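Local structure of glycoprotein (5MDM) at the interface of chains A and B. The protein attaches the virus to host receptors and, in the acidic endosome, changes conformation to drive fusion of the viral and endosomal membranes. Numbering follows the deposited sequence. Chains: chain A/B, Glycoprotein.

Contact 1: the interface of chains A and B. Residues chain A 269-272, 274-275, 278; chain B 282, 285-286, 289, 307.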
# COMPACT_ATOMS: atom_id res chain seq x y z
N ASP A 269 -4.87 -11.62 -2.62
CA ASP A 269 -4.84 -10.54 -1.63
C ASP A 269 -6.18 -9.82 -1.64
O ASP A 269 -6.79 -9.65 -2.68
CB ASP A 269 -3.70 -9.56 -1.92
CG ASP A 269 -3.54 -8.52 -0.82
OD1 ASP A 269 -2.39 -8.29 -0.39
OD2 ASP A 269 -4.55 -7.95 -0.38
N GLY A 270 -6.63 -9.41 -0.46
CA GLY A 270 -7.95 -8.82 -0.30
C GLY A 270 -8.11 -7.53 -1.07
O GLY A 270 -9.16 -7.29 -1.67
N ALA A 271 -7.08 -6.70 -1.05
CA ALA A 271 -7.09 -5.46 -1.81
C ALA A 271 -7.26 -5.81 -3.28
O ALA A 271 -8.05 -5.19 -4.00
CB ALA A 271 -5.80 -4.71 -1.60
N GLN A 272 -6.52 -6.82 -3.70
CA GLN A 272 -6.59 -7.31 -5.06
C GLN A 272 -7.97 -7.86 -5.42
O GLN A 272 -8.46 -7.59 -6.50
CB GLN A 272 -5.51 -8.36 -5.32
CG GLN A 272 -4.11 -7.76 -5.37
CD GLN A 272 -3.98 -6.70 -6.42
OE1 GLN A 272 -4.50 -6.85 -7.53
NE2 GLN A 272 -3.31 -5.61 -6.08
N LEU A 274 -10.82 -6.96 -4.05
CA LEU A 274 -11.71 -5.81 -4.14
C LEU A 274 -11.56 -5.12 -5.49
O LEU A 274 -12.54 -4.91 -6.22
CB LEU A 274 -11.44 -4.80 -3.03
CG LEU A 274 -11.76 -5.20 -1.59
CD1 LEU A 274 -11.32 -4.12 -0.63
CD2 LEU A 274 -13.24 -5.50 -1.42
N THR A 275 -10.32 -4.78 -5.83
CA THR A 275 -10.03 -4.12 -7.09
C THR A 275 -10.55 -4.93 -8.26
O THR A 275 -11.13 -4.39 -9.20
CB THR A 275 -8.53 -3.91 -7.27
OG1 THR A 275 -7.98 -3.26 -6.12
CG2 THR A 275 -8.28 -3.07 -8.49
N ILE A 278 -14.62 -4.87 -8.30
CA ILE A 278 -15.04 -3.56 -8.81
C ILE A 278 -14.72 -3.42 -10.30
O ILE A 278 -15.56 -2.95 -11.08
CB ILE A 278 -14.38 -2.40 -8.03
CG1 ILE A 278 -14.87 -2.39 -6.59
CG2 ILE A 278 -14.73 -1.08 -8.67
CD1 ILE A 278 -16.36 -2.32 -6.49
N LEU B 282 -14.45 1.89 -3.06
CA LEU B 282 -13.27 1.08 -3.36
C LEU B 282 -12.01 1.66 -2.72
O LEU B 282 -11.32 0.96 -1.97
CB LEU B 282 -13.06 0.97 -4.87
CG LEU B 282 -11.77 0.28 -5.30
CD1 LEU B 282 -11.72 -1.17 -4.81
CD2 LEU B 282 -11.63 0.34 -6.79
N SER B 285 -12.07 1.38 1.03
CA SER B 285 -11.85 -0.01 1.40
C SER B 285 -10.38 -0.39 1.31
O SER B 285 -9.88 -1.13 2.16
CB SER B 285 -12.67 -0.93 0.51
OG SER B 285 -14.04 -0.56 0.53
N LEU B 286 -9.70 0.10 0.27
CA LEU B 286 -8.29 -0.21 0.07
C LEU B 286 -7.43 0.45 1.14
O LEU B 286 -6.52 -0.18 1.69
CB LEU B 286 -7.83 0.24 -1.32
CG LEU B 286 -8.46 -0.50 -2.50
CD1 LEU B 286 -8.17 0.23 -3.78
CD2 LEU B 286 -7.97 -1.93 -2.60
N ASN B 289 -7.89 -1.35 4.21
CA ASN B 289 -7.21 -2.63 4.11
C ASN B 289 -5.75 -2.47 4.50
O ASN B 289 -5.19 -3.28 5.25
CB ASN B 289 -7.34 -3.20 2.70
CG ASN B 289 -6.95 -4.65 2.63
OD1 ASN B 289 -5.81 -4.98 2.33
ND2 ASN B 289 -7.90 -5.53 2.93
N TYR B 307 -2.34 2.90 -1.32
CA TYR B 307 -3.75 2.90 -0.93
C TYR B 307 -4.10 3.99 0.10
O TYR B 307 -5.27 4.35 0.26
CB TYR B 307 -4.18 1.53 -0.41
CG TYR B 307 -4.06 0.42 -1.43
CD1 TYR B 307 -4.14 0.69 -2.78
CD2 TYR B 307 -3.87 -0.89 -1.03
CE1 TYR B 307 -4.03 -0.32 -3.72
CE2 TYR B 307 -3.75 -1.91 -1.96
CZ TYR B 307 -3.84 -1.62 -3.30
OH TYR B 307 -3.73 -2.63 -4.22

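Contact 2: the interface of chains A and B. Residues chain A 299-301, 367-368; chain B 403-405.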
# COMPACT_ATOMS: atom_id res chain seq x y z
N PRO A 299 -23.53 8.90 -31.03
CA PRO A 299 -22.22 8.66 -31.64
C PRO A 299 -21.27 8.02 -30.63
O PRO A 299 -21.47 8.17 -29.43
CB PRO A 299 -21.76 10.07 -32.00
CG PRO A 299 -22.43 10.94 -31.00
CD PRO A 299 -23.78 10.33 -30.79
N LEU A 300 -20.25 7.32 -31.12
CA LEU A 300 -19.31 6.64 -30.24
C LEU A 300 -17.92 7.25 -30.26
O LEU A 300 -17.39 7.58 -31.32
CB LEU A 300 -19.21 5.16 -30.61
CG LEU A 300 -20.43 4.28 -30.34
CD1 LEU A 300 -20.07 2.84 -30.66
CD2 LEU A 300 -20.89 4.43 -28.90
N SER A 301 -17.34 7.39 -29.07
CA SER A 301 -15.96 7.84 -28.94
C SER A 301 -15.05 6.62 -28.93
O SER A 301 -15.51 5.51 -28.68
CB SER A 301 -15.79 8.65 -27.66
OG SER A 301 -15.76 7.80 -26.53
N TYR A 367 -11.14 8.21 -39.45
CA TYR A 367 -12.01 8.56 -38.33
C TYR A 367 -11.89 10.05 -38.02
O TYR A 367 -11.18 10.45 -37.09
CB TYR A 367 -11.65 7.73 -37.10
CG TYR A 367 -12.49 8.02 -35.87
CD1 TYR A 367 -13.80 7.58 -35.78
CD2 TYR A 367 -11.95 8.72 -34.80
CE1 TYR A 367 -14.56 7.84 -34.66
CE2 TYR A 367 -12.71 8.99 -33.67
CZ TYR A 367 -14.01 8.55 -33.61
OH TYR A 367 -14.76 8.82 -32.48
N GLY A 368 -12.58 10.86 -38.82
CA GLY A 368 -12.47 12.31 -38.70
C GLY A 368 -11.13 12.80 -39.23
O GLY A 368 -10.76 12.51 -40.37
N LEU B 403 -12.39 10.96 -26.25
CA LEU B 403 -13.79 11.32 -26.03
C LEU B 403 -14.28 12.30 -27.09
O LEU B 403 -14.30 13.51 -26.86
CB LEU B 403 -13.95 11.93 -24.64
CG LEU B 403 -13.54 11.05 -23.46
CD1 LEU B 403 -12.92 11.88 -22.35
CD2 LEU B 403 -14.75 10.28 -22.94
N SER B 404 -14.66 11.78 -28.26
CA SER B 404 -15.11 12.64 -29.35
C SER B 404 -15.96 11.91 -30.38
O SER B 404 -15.74 10.74 -30.66
CB SER B 404 -13.90 13.28 -30.05
OG SER B 404 -13.07 12.28 -30.62
N GLU B 405 -16.94 12.63 -30.93
CA GLU B 405 -17.77 12.14 -32.03
C GLU B 405 -18.50 10.85 -31.68
O GLU B 405 -18.77 10.02 -32.55
CB GLU B 405 -16.92 11.95 -33.30
CG GLU B 405 -17.68 12.07 -34.60
CD GLU B 405 -16.79 11.91 -35.81
OE1 GLU B 405 -15.69 11.33 -35.67
OE2 GLU B 405 -17.18 12.36 -36.91

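Contact 1: the interface of chains A and B
The phenol ring of B:Tyr307 has one face over its own chain: B:Leu286 CB sits 3.8 Å above the ring plane, offset toward the rim. Obliquely from the same side, the methyl CB of A:Ala271 meets B:Tyr307 CE2 at 3.5 Å. Beyond it, the side chain of A:Gln272 crosses that of B:Tyr307 at about a right angle, while amide and ring planes are 38° apart; NE2 stays 3.5 Å from the phenol OH, too far to count as a bond. The amide of B:Asn289, its CG anti to the backbone N (chi1 -166°), reaches A:Ala271 CB with OD1 at 3.9 Å. That methyl therefore sits among phenol, amide and the CD2 branch of B:Leu286, which touches it at 3.7 Å.

Farther along, B:Leu282 points its fork at A:Ile278, the two side chains sliding past each other in opposite directions. Its CG is anti to the backbone N (chi1 174°), so CD1 contacts A:Ile278 CG1 at 3.8 Å while CD2 packs on the CG2 branch. A:Leu274 sets its CD1 branch on B:Ser285 CB, 3.6 Å away.

No polar pair bonds across the patch. A:Thr275 instead turns OG1 back to A:Ala271 O, 2.9 Å away and above the carbonyl plane, and A:Asp269 OD2, in a poorly ordered side chain, accepts from A:Ala271 N with its anti lone pair, capping the helix start. Helices 270-295 of A and 278-295 of B thus pair antiparallel through apolar teeth. They fall within a stretch that probably serves trimerization, and this packing may hold the two protomers together in an intermediate of the fusion transition.

Contact 2: the interface of chains A and B
Hydrogen bonding centres on the phenol OH of A:Tyr367. It donates to the main-chain carbonyl B:Ser404 O at 2.8 Å, across the interface. The C=O...donor angle there is 150°, and the hydroxyl stands above the carbonyl plane instead of on a lone pair. Within chain A the same OH lies 3.1 Å from A:Leu300 O, this time in the carbonyl plane and on a lone pair. Since a phenol has one hydrogen to give, the two carbonyls must share it or take turns, and the hydroxyl ties the loop 299-301 and the chain B tail to one point.

Among the polar pairs that do not bond, A:Leu300 O and B:Glu405 O approach to 3.1 Å; both can only accept, so the pair is a clash, though at 3.00 Å resolution little rests on it.

Contacts of the ring and carboxylate come next. A:Tyr367 and B:Glu405 reach toward each other tip to tip, their planes 58° apart. The glutamate chain runs extended beyond CG, which is anti to the backbone N (chi1 -154°), and this brings OE1 over one face of the ring, 3.8 Å above the plane and toward the rim. A carboxylate oxygen so placed might be mildly repelled by the ring's electron cloud. With 103 Å² hidden, B:Glu405 is buried more than any other residue of the patch.

Packing of loop on tail completes the contact: the A:Ser301 side chain lies against the chain B backbone, its CB 3.4 Å from B:Ser404 N and 3.7 Å from B:Leu403 CA.

The C-alpha centres of contact 1 and contact 2 lie about 33 Å apart, and they have no residue in common. On chain A they are joined by helix 270-295: contact 1 uses its first turns, and contact 2 uses the loop that follows it, with A:Tyr367 from strand 365-367. Chain B answers with helix 278-295 and the loop residue B:Tyr307 at contact 1 and with its last modelled residues at contact 2. Apolar helix pairing at one place and polar gripping of a tail at the other may thus anchor the partners at separate points. The protein is a homotrimer, so this two-chain assembly may represent a transitional state.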